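Local atomic coordinates of pyoverdine synthetase F (Pseudomonas aeruginosa PAO1, PDB entry 6CUL), a protein that is named as a pyoverdine synthetase and folds as an alpha/beta protein around a mixed, largely parallel central sheet flanked by helices. Residues D62-E65 with D69-K72; S108-Y113 with L148-D153. All blocks are in the same frame, centred on the assembly; numbering follows the deposited sequence.

Interaction 1: residues D62-E65 with D69-K72; sequences DDAE and DQGK. With FGD (N-(4-{[(2-amino-4-oxo-1,4-dihydroquinazolin-6-yl)methyl]amino}benzene-1-carbonyl)-D-glutamic acid), chain I.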
ATOM      1  N   ASP A  62      -6.710  -8.881  -6.946  1.00 28.40           N
ATOM      2  CA  ASP A  62      -8.092  -9.195  -6.752  1.00 27.22           C
ATOM      3  C   ASP A  62      -8.675 -10.149  -7.758  1.00 40.66           C
ATOM      4  O   ASP A  62      -8.208 -10.217  -8.841  1.00 43.50           O
ATOM      5  CB  ASP A  62      -8.890  -7.926  -6.778  1.00 35.23           C
ATOM      6  CG  ASP A  62      -8.261  -6.833  -6.033  1.00 32.91           C
ATOM      7  OD1 ASP A  62      -7.227  -6.347  -6.402  1.00 29.39           O
ATOM      8  OD2 ASP A  62      -8.825  -6.444  -5.070  1.00 31.92           O
ATOM      9  N   ASP A  63      -9.665 -10.918  -7.393  1.00 44.95           N
ATOM     10  CA  ASP A  63     -10.266 -11.730  -8.420  1.00 44.25           C
ATOM     11  C   ASP A  63     -11.765 -11.535  -8.559  1.00 40.07           C
ATOM     12  O   ASP A  63     -12.458 -11.625  -7.624  1.00 43.58           O
ATOM     13  CB  ASP A  63      -9.905 -13.217  -8.299  1.00 50.45           C
ATOM     14  CG  ASP A  63     -10.557 -14.042  -9.368  1.00 42.93           C
ATOM     15  OD1 ASP A  63     -10.162 -14.087 -10.536  1.00 26.67           O
ATOM     16  OD2 ASP A  63     -11.593 -14.512  -9.038  1.00 33.62           O
ATOM     17  N   ALA A  64     -12.196 -11.307  -9.750  1.00 45.43           N
ATOM     18  CA  ALA A  64     -13.571 -11.092 -10.027  1.00 45.10           C
ATOM     19  C   ALA A  64     -14.478 -12.267  -9.650  1.00 45.68           C
ATOM     20  O   ALA A  64     -15.597 -12.065  -9.354  1.00 46.05           O
ATOM     21  CB  ALA A  64     -13.752 -10.682 -11.454  1.00 36.92           C
ATOM     22  N   GLU A  65     -13.949 -13.457  -9.550  1.00 48.96           N
ATOM     23  CA  GLU A  65     -14.751 -14.547  -9.131  1.00 35.73           C
ATOM     24  C   GLU A  65     -14.896 -14.670  -7.635  1.00 35.92           C
ATOM     25  O   GLU A  65     -15.234 -15.721  -7.221  1.00 38.01           O
ATOM     26  CB  GLU A  65     -14.202 -15.825  -9.641  1.00 38.32           C
ATOM     27  CG  GLU A  65     -14.305 -16.012 -11.101  1.00 45.59           C
ATOM     28  CD  GLU A  65     -15.665 -16.415 -11.591  1.00 54.36           C
ATOM     29  OE1 GLU A  65     -16.526 -16.732 -10.778  1.00 53.85           O
ATOM     30  OE2 GLU A  65     -15.849 -16.410 -12.798  1.00 43.59           O
ATOM     31  N   ASP A  69     -14.554 -10.122  -2.963  1.00 29.16           N
ATOM     32  CA  ASP A  69     -13.712  -9.257  -3.737  1.00 38.07           C
ATOM     33  C   ASP A  69     -14.606  -8.347  -4.624  1.00 24.35           C
ATOM     34  O   ASP A  69     -14.240  -7.288  -4.897  1.00 23.45           O
ATOM     35  CB  ASP A  69     -12.657 -10.021  -4.576  1.00 40.01           C
ATOM     36  CG  ASP A  69     -11.381 -10.263  -3.834  1.00 25.95           C
ATOM     37  OD1 ASP A  69     -11.445 -10.111  -2.691  1.00 30.90           O
ATOM     38  OD2 ASP A  69     -10.367 -10.624  -4.376  1.00 24.63           O
ATOM     39  N   GLN A  70     -15.705  -8.829  -5.103  1.00 26.48           N
ATOM     40  CA  GLN A  70     -16.570  -7.990  -5.890  1.00 35.30           C
ATOM     41  C   GLN A  70     -17.243  -6.811  -5.129  1.00 33.20           C
ATOM     42  O   GLN A  70     -17.237  -5.726  -5.576  1.00 29.53           O
ATOM     43  CB  GLN A  70     -17.621  -8.849  -6.623  1.00 39.92           C
ATOM     44  CG  GLN A  70     -17.128  -9.601  -7.819  1.00 42.22           C
ATOM     45  CD  GLN A  70     -16.864  -8.726  -9.006  1.00 46.18           C
ATOM     46  OE1 GLN A  70     -16.829  -7.539  -8.903  1.00 46.63           O
ATOM     47  NE2 GLN A  70     -16.677  -9.321 -10.135  1.00 48.26           N
ATOM     48  N   GLY A  71     -17.767  -7.133  -3.967  1.00 35.84           N
ATOM     49  CA  GLY A  71     -18.420  -6.221  -3.090  1.00 26.59           C
ATOM     50  C   GLY A  71     -17.546  -5.136  -2.623  1.00 28.63           C
ATOM     51  O   GLY A  71     -17.974  -4.040  -2.593  1.00 31.03           O
ATOM     52  N   LYS A  72     -16.325  -5.485  -2.343  1.00 31.18           N
ATOM     53  CA  LYS A  72     -15.341  -4.564  -1.900  1.00 31.20           C
ATOM     54  C   LYS A  72     -15.001  -3.467  -2.893  1.00 29.92           C
ATOM     55  O   LYS A  72     -14.680  -2.468  -2.470  1.00 31.79           O
ATOM     56  CB  LYS A  72     -14.161  -5.303  -1.346  1.00 27.44           C
ATOM     57  CG  LYS A  72     -14.545  -5.967  -0.060  1.00 22.74           C
ATOM     58  CD  LYS A  72     -13.384  -6.587   0.608  1.00 26.91           C
ATOM     59  CE  LYS A  72     -13.757  -7.455   1.749  1.00 26.06           C
ATOM     60  NZ  LYS A  72     -12.673  -8.351   2.108  1.00 27.64           N
TER
HETATM   61  C13 FGD I 301     -16.995  -7.006   2.679  1.00 23.66           C
HETATM   62  C15 FGD I 301     -18.629  -7.692   1.058  1.00 20.54           C
HETATM   63  C17 FGD I 301     -18.044  -5.370   1.268  1.00 19.16           C
HETATM   64  C20 FGD I 301     -17.993  -1.556   1.030  1.00 21.25           C
HETATM   65  C21 FGD I 301     -18.317  -0.480   1.854  1.00 23.05           C
HETATM   66  C22 FGD I 301     -18.637   0.777   1.284  1.00 28.88           C
HETATM   67  C24 FGD I 301     -18.298  -0.160  -0.925  1.00 19.10           C
HETATM   68  C02 FGD I 301     -19.306 -12.185   3.571  1.00 35.41           C
HETATM   69  C04 FGD I 301     -18.320 -11.872   2.444  1.00 36.85           C
HETATM   70  C05 FGD I 301     -18.516 -12.797   1.242  1.00 35.26           C
HETATM   71  C06 FGD I 301     -19.971 -12.836   0.771  1.00 49.51           C
HETATM   72  C07 FGD I 301     -20.315 -11.665  -0.146  1.00 40.85           C
HETATM   73  C11 FGD I 301     -17.563  -9.466   2.509  1.00 27.20           C
HETATM   74  C12 FGD I 301     -17.735  -8.009   2.068  1.00 22.70           C
HETATM   75  C14 FGD I 301     -17.150  -5.686   2.278  1.00 27.51           C
HETATM   76  C16 FGD I 301     -18.784  -6.373   0.657  1.00 17.07           C
HETATM   77  C19 FGD I 301     -17.646  -2.915   1.646  1.00 20.82           C
HETATM   78  C23 FGD I 301     -18.628   0.935  -0.087  1.00 26.93           C
HETATM   79  C25 FGD I 301     -17.982  -1.396  -0.363  1.00 19.92           C
HETATM   80  C27 FGD I 301     -19.314   3.394   0.174  1.00 26.41           C
HETATM   81  C30 FGD I 301     -18.995   1.960   2.188  1.00 23.60           C
HETATM   82  N10 FGD I 301     -18.482 -10.486   2.024  1.00 23.89           N
HETATM   83  N18 FGD I 301     -18.208  -3.988   0.848  1.00 15.83           N
HETATM   84  N26 FGD I 301     -18.965   2.258  -0.688  1.00 21.02           N
HETATM   85  N28 FGD I 301     -19.459   4.725  -0.384  1.00 36.12           N
HETATM   86  N29 FGD I 301     -19.318   3.227   1.610  1.00 22.83           N
HETATM   87  O01 FGD I 301     -18.887 -12.664   4.659  1.00 43.96           O
HETATM   88  O03 FGD I 301     -20.537 -11.963   3.413  1.00 44.24           O
HETATM   89  O08 FGD I 301     -19.623 -11.446  -1.175  1.00 41.43           O
HETATM   90  O09 FGD I 301     -21.291 -10.917   0.129  1.00 32.83           O
HETATM   91  O31 FGD I 301     -19.003   1.826   3.365  1.00 25.65           O
HETATM   92  O32 FGD I 301     -16.685  -9.763   3.245  1.00 31.39           O

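Interaction 2: residues S108-Y113 with L148-D153; sequences STYRRY and LLVILD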
ATOM      1  N   SER A 108      -4.971 -13.984  -6.520  1.00 48.08           N
ATOM      2  CA  SER A 108      -4.880 -14.880  -5.406  1.00 39.83           C
ATOM      3  C   SER A 108      -6.187 -15.572  -5.206  1.00 37.01           C
ATOM      4  O   SER A 108      -6.826 -15.441  -4.212  1.00 33.04           O
ATOM      5  CB  SER A 108      -4.516 -14.182  -4.099  1.00 36.45           C
ATOM      6  OG  SER A 108      -5.250 -13.063  -3.807  1.00 42.59           O
ATOM      7  N   THR A 109      -6.498 -16.350  -6.228  1.00 40.96           N
ATOM      8  CA  THR A 109      -7.644 -17.229  -6.378  1.00 32.72           C
ATOM      9  C   THR A 109      -7.744 -18.311  -5.309  1.00 34.47           C
ATOM     10  O   THR A 109      -8.782 -18.599  -4.855  1.00 30.41           O
ATOM     11  CB  THR A 109      -7.562 -17.886  -7.691  1.00 29.33           C
ATOM     12  OG1 THR A 109      -6.249 -18.394  -7.875  1.00 33.47           O
ATOM     13  CG2 THR A 109      -7.854 -16.906  -8.665  1.00 39.66           C
ATOM     14  N   TYR A 110      -6.614 -18.706  -4.779  1.00 37.28           N
ATOM     15  CA  TYR A 110      -6.491 -19.645  -3.739  1.00 28.80           C
ATOM     16  C   TYR A 110      -7.332 -19.241  -2.584  1.00 36.59           C
ATOM     17  O   TYR A 110      -7.675 -20.078  -1.846  1.00 38.58           O
ATOM     18  CB  TYR A 110      -5.025 -19.753  -3.296  1.00 34.02           C
ATOM     19  CG  TYR A 110      -4.478 -18.626  -2.438  1.00 34.34           C
ATOM     20  CD1 TYR A 110      -4.725 -18.598  -1.097  1.00 33.10           C
ATOM     21  CD2 TYR A 110      -3.693 -17.634  -2.964  1.00 28.55           C
ATOM     22  CE1 TYR A 110      -4.244 -17.628  -0.311  1.00 34.11           C
ATOM     23  CE2 TYR A 110      -3.190 -16.635  -2.184  1.00 35.30           C
ATOM     24  CZ  TYR A 110      -3.476 -16.641  -0.844  1.00 35.49           C
ATOM     25  OH  TYR A 110      -3.053 -15.670  -0.017  1.00 34.19           O
ATOM     26  N   ARG A 111      -7.660 -17.991  -2.445  1.00 41.94           N
ATOM     27  CA  ARG A 111      -8.537 -17.538  -1.409  1.00 36.91           C
ATOM     28  C   ARG A 111      -9.980 -18.104  -1.512  1.00 39.29           C
ATOM     29  O   ARG A 111     -10.638 -18.098  -0.556  1.00 39.12           O
ATOM     30  CB  ARG A 111      -8.509 -16.029  -1.299  1.00 39.78           C
ATOM     31  CG  ARG A 111      -7.283 -15.429  -0.677  1.00 25.88           C
ATOM     32  CD  ARG A 111      -7.351 -13.949  -0.638  1.00 25.36           C
ATOM     33  NE  ARG A 111      -7.565 -13.357  -1.929  1.00 29.51           N
ATOM     34  CZ  ARG A 111      -8.528 -12.545  -2.269  1.00 22.45           C
ATOM     35  NH1 ARG A 111      -9.402 -12.177  -1.438  1.00 22.67           N
ATOM     36  NH2 ARG A 111      -8.564 -12.088  -3.463  1.00 35.14           N
ATOM     37  N   ARG A 112     -10.386 -18.618  -2.655  1.00 41.48           N
ATOM     38  CA  ARG A 112     -11.680 -19.233  -2.844  1.00 35.14           C
ATOM     39  C   ARG A 112     -11.809 -20.423  -1.929  1.00 32.37           C
ATOM     40  O   ARG A 112     -12.802 -20.626  -1.394  1.00 30.33           O
ATOM     41  CB  ARG A 112     -11.848 -19.682  -4.287  1.00 30.50           C
ATOM     42  CG  ARG A 112     -11.832 -18.601  -5.339  1.00 25.83           C
ATOM     43  CD  ARG A 112     -11.712 -19.112  -6.752  1.00 33.33           C
ATOM     44  NE  ARG A 112     -11.247 -18.141  -7.708  1.00 26.79           N
ATOM     45  CZ  ARG A 112     -11.443 -18.200  -9.007  1.00 14.87           C
ATOM     46  NH1 ARG A 112     -12.115 -19.145  -9.531  1.00 15.66           N
ATOM     47  NH2 ARG A 112     -10.973 -17.293  -9.762  1.00 14.08           N
ATOM     48  N   TYR A 113     -10.779 -21.204  -1.793  1.00 46.23           N
ATOM     49  CA  TYR A 113     -10.766 -22.299  -0.878  1.00 36.61           C
ATOM     50  C   TYR A 113     -10.628 -21.783   0.546  1.00 30.25           C
ATOM     51  O   TYR A 113     -10.088 -20.772   0.742  1.00 33.78           O
ATOM     52  CB  TYR A 113      -9.557 -23.169  -1.150  1.00 34.15           C
ATOM     53  CG  TYR A 113      -9.606 -23.952  -2.408  1.00 35.16           C
ATOM     54  CD1 TYR A 113     -10.326 -25.094  -2.484  1.00 31.08           C
ATOM     55  CD2 TYR A 113      -8.899 -23.562  -3.522  1.00 34.75           C
ATOM     56  CE1 TYR A 113     -10.373 -25.825  -3.642  1.00 36.33           C
ATOM     57  CE2 TYR A 113      -8.940 -24.293  -4.680  1.00 37.10           C
ATOM     58  CZ  TYR A 113      -9.686 -25.433  -4.740  1.00 43.15           C
ATOM     59  OH  TYR A 113      -9.746 -26.175  -5.865  1.00 38.96           O
ATOM     60  N   LEU A 148      -1.075  -4.587  -0.490  1.00 34.46           N
ATOM     61  CA  LEU A 148      -1.338  -5.885  -1.074  1.00 40.37           C
ATOM     62  C   LEU A 148      -1.682  -6.765   0.126  1.00 40.47           C
ATOM     63  O   LEU A 148      -0.874  -6.959   0.975  1.00 37.58           O
ATOM     64  CB  LEU A 148      -0.142  -6.415  -1.814  1.00 34.47           C
ATOM     65  CG  LEU A 148      -0.175  -7.930  -1.980  1.00 40.71           C
ATOM     66  CD1 LEU A 148      -1.333  -8.404  -2.806  1.00 35.23           C
ATOM     67  CD2 LEU A 148       1.100  -8.459  -2.546  1.00 38.12           C
ATOM     68  N   LEU A 149      -2.885  -7.310   0.148  1.00 41.82           N
ATOM     69  CA  LEU A 149      -3.439  -8.051   1.254  1.00 44.94           C
ATOM     70  C   LEU A 149      -2.888  -9.459   1.548  1.00 44.30           C
ATOM     71  O   LEU A 149      -3.086  -9.975   2.596  1.00 42.39           O
ATOM     72  CB  LEU A 149      -4.969  -8.042   1.154  1.00 44.92           C
ATOM     73  CG  LEU A 149      -5.746  -6.765   0.892  1.00 26.07           C
ATOM     74  CD1 LEU A 149      -7.218  -6.930   0.965  1.00 26.61           C
ATOM     75  CD2 LEU A 149      -5.343  -5.720   1.852  1.00 40.98           C
ATOM     76  N   VAL A 150      -2.235 -10.067   0.586  1.00 43.17           N
ATOM     77  CA  VAL A 150      -1.632 -11.336   0.732  1.00 37.73           C
ATOM     78  C   VAL A 150      -0.335 -11.107   1.469  1.00 49.36           C
ATOM     79  O   VAL A 150       0.303 -10.137   1.259  1.00 42.85           O
ATOM     80  CB  VAL A 150      -1.416 -11.963  -0.642  1.00 44.35           C
ATOM     81  CG1 VAL A 150      -0.621 -13.230  -0.598  1.00 46.58           C
ATOM     82  CG2 VAL A 150      -2.722 -12.234  -1.303  1.00 41.32           C
ATOM     83  N   ILE A 151       0.067 -12.048   2.307  1.00 56.99           N
ATOM     84  CA  ILE A 151       1.273 -11.943   3.072  1.00 48.13           C
ATOM     85  C   ILE A 151       2.287 -12.734   2.385  1.00 46.44           C
ATOM     86  O   ILE A 151       2.131 -13.890   2.299  1.00 46.13           O
ATOM     87  CB  ILE A 151       1.140 -12.643   4.392  1.00 45.79           C
ATOM     88  CG1 ILE A 151      -0.097 -12.188   5.126  1.00 60.64           C
ATOM     89  CG2 ILE A 151       2.405 -12.451   5.165  1.00 44.42           C
ATOM     90  CD1 ILE A 151      -0.415 -10.720   5.020  1.00 66.51           C
ATOM     91  N   LEU A 152       3.363 -12.126   1.977  1.00 50.01           N
ATOM     92  CA  LEU A 152       4.327 -12.884   1.256  1.00 54.39           C
ATOM     93  C   LEU A 152       5.321 -13.581   2.148  1.00 51.38           C
ATOM     94  O   LEU A 152       6.049 -12.966   2.775  1.00 61.59           O
ATOM     95  CB  LEU A 152       5.035 -11.961   0.283  1.00 55.16           C
ATOM     96  CG  LEU A 152       4.197 -11.504  -0.904  1.00 44.69           C
ATOM     97  CD1 LEU A 152       3.498 -10.217  -0.600  1.00 42.16           C
ATOM     98  CD2 LEU A 152       5.025 -11.381  -2.132  1.00 36.31           C
ATOM     99  N   ASP A 153       5.254 -14.878   2.294  1.00 61.81           N
ATOM    100  CA  ASP A 153       6.243 -15.604   3.060  1.00 60.91           C
ATOM    101  C   ASP A 153       7.231 -16.358   2.186  1.00 56.89           C
ATOM    102  O   ASP A 153       8.316 -16.579   2.647  1.00 47.33           O
ATOM    103  CB  ASP A 153       5.634 -16.581   4.087  1.00 61.04           C
ATOM    104  CG  ASP A 153       4.945 -17.739   3.456  1.00 66.33           C
ATOM    105  OD1 ASP A 153       4.788 -17.639   2.271  1.00 79.62           O
ATOM    106  OD2 ASP A 153       4.533 -18.702   4.075  1.00 39.06           O
TER

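Interaction 1: residues D62-E65 with D69-K72
Two side chains from the short helix 67-72, D69 and Q70, reach back to the backbone of the loop that leads into it from strand 55-60, making this a polar loop-to-helix contact on a partly buried edge of the domain. D69 points at the loop and accepts the backbone N of D63 on OD2, 3.1 Å away and nearly straight at 167°, using the lone pair that faces away from OD1. The same OD2 takes a salt bridge from R111. D62 lies alongside, its CB 3.9 Å from D69 OD2; its own carboxylate is held by the backbone N of L12 and by R13, which probably offsets the nearness of the two carboxylates. Next to D69 in the helix, Q70 bends at chi2 (-73°), folding its carboxamide back so that NE2 lies 3.1 Å from A64 O, in the plane of that carbonyl. The bond is bent (138°), and A64 CB packs against the same nitrogen at 3.5 Å. The loop opens the crossover from strand 55-60 through helix 67-72 to the parallel strand 103-105 of this Rossmann-like sheet. It is shaped from within by an Asx turn: D63 OD2 receives the backbone N of E65 at 2.6 Å, from above the carboxylate plane, and pairs with R112. Farther on, the helix meets FGD. The K72 chain runs along the benzene ring, with CG over one face, 3.5 Å from C14 of FGD, and CE past the rim, 3.4 Å from C13, while G71 O approaches N18.

Interaction 2: residues S108-Y113 with L148-D153
S108 opens the contact by setting its side chain against V150, with OG 3.7 Å from V150 CG2 and CB almost as near. Its buried hydroxyl is held by two polar partners, D61 and R111, whose NE comes within 3.0 Å of S108 OG (149°), the oxygen lying 20° out of the guanidinium plane. From T109 the chain winds into a single 3-10 turn, in which R112 N donates to T109 O over 2.7 Å. Y110, the next residue, has chi1 at 76°, placing CG between the backbone N and the carbonyl carbon; this turns the phenol toward V150, the two side chains coming from opposite directions. Y110 OH lies 3.5 Å from V150 CG1, which stands at the ring's edge, near its plane, and 3.7 Å from CG2. CG2 is thus shared by both hydroxyls, whereas CG1 meets that of the tyrosine alone. R111 CG lies over the rim of one face, 3.8 Å above the Y110 ring plane, and R111 NH1 is hydrogen-bonded to a citric acid, probably from the crystallisation liquor. T109, Y110, R112 and Y113 belong to an FGD pocket of their own. Around the contact, helix 118-136 supplies H120, edge-to-face with Y110, and F127 against V150, so this helix bridges the loop after strand 103-105 and the loop after strand 142-145.

Interaction 2 is the buried one, small and apolar across its segments, with methyls meeting hydroxyl-bearing side chains. Interaction 1 is only partly buried and rests on side-chain-to-backbone hydrogen bonds. Interaction 1 joins neighbours in sequence, a loop and the helix it leads into; interaction 2 brings together loops that follow different parallel strands. They adjoin on one side of the chain's centre, linked by two arginines of 108-113: R111 NH2 is 2.5 Å from D69 OD2, and R112 NH2 is 2.9 Å from D63 OD2. Both salt bridges fasten the turn at 108-113 to the strand-helix connection at 62-72, and the two contacts contribute residues to separate FGD pockets.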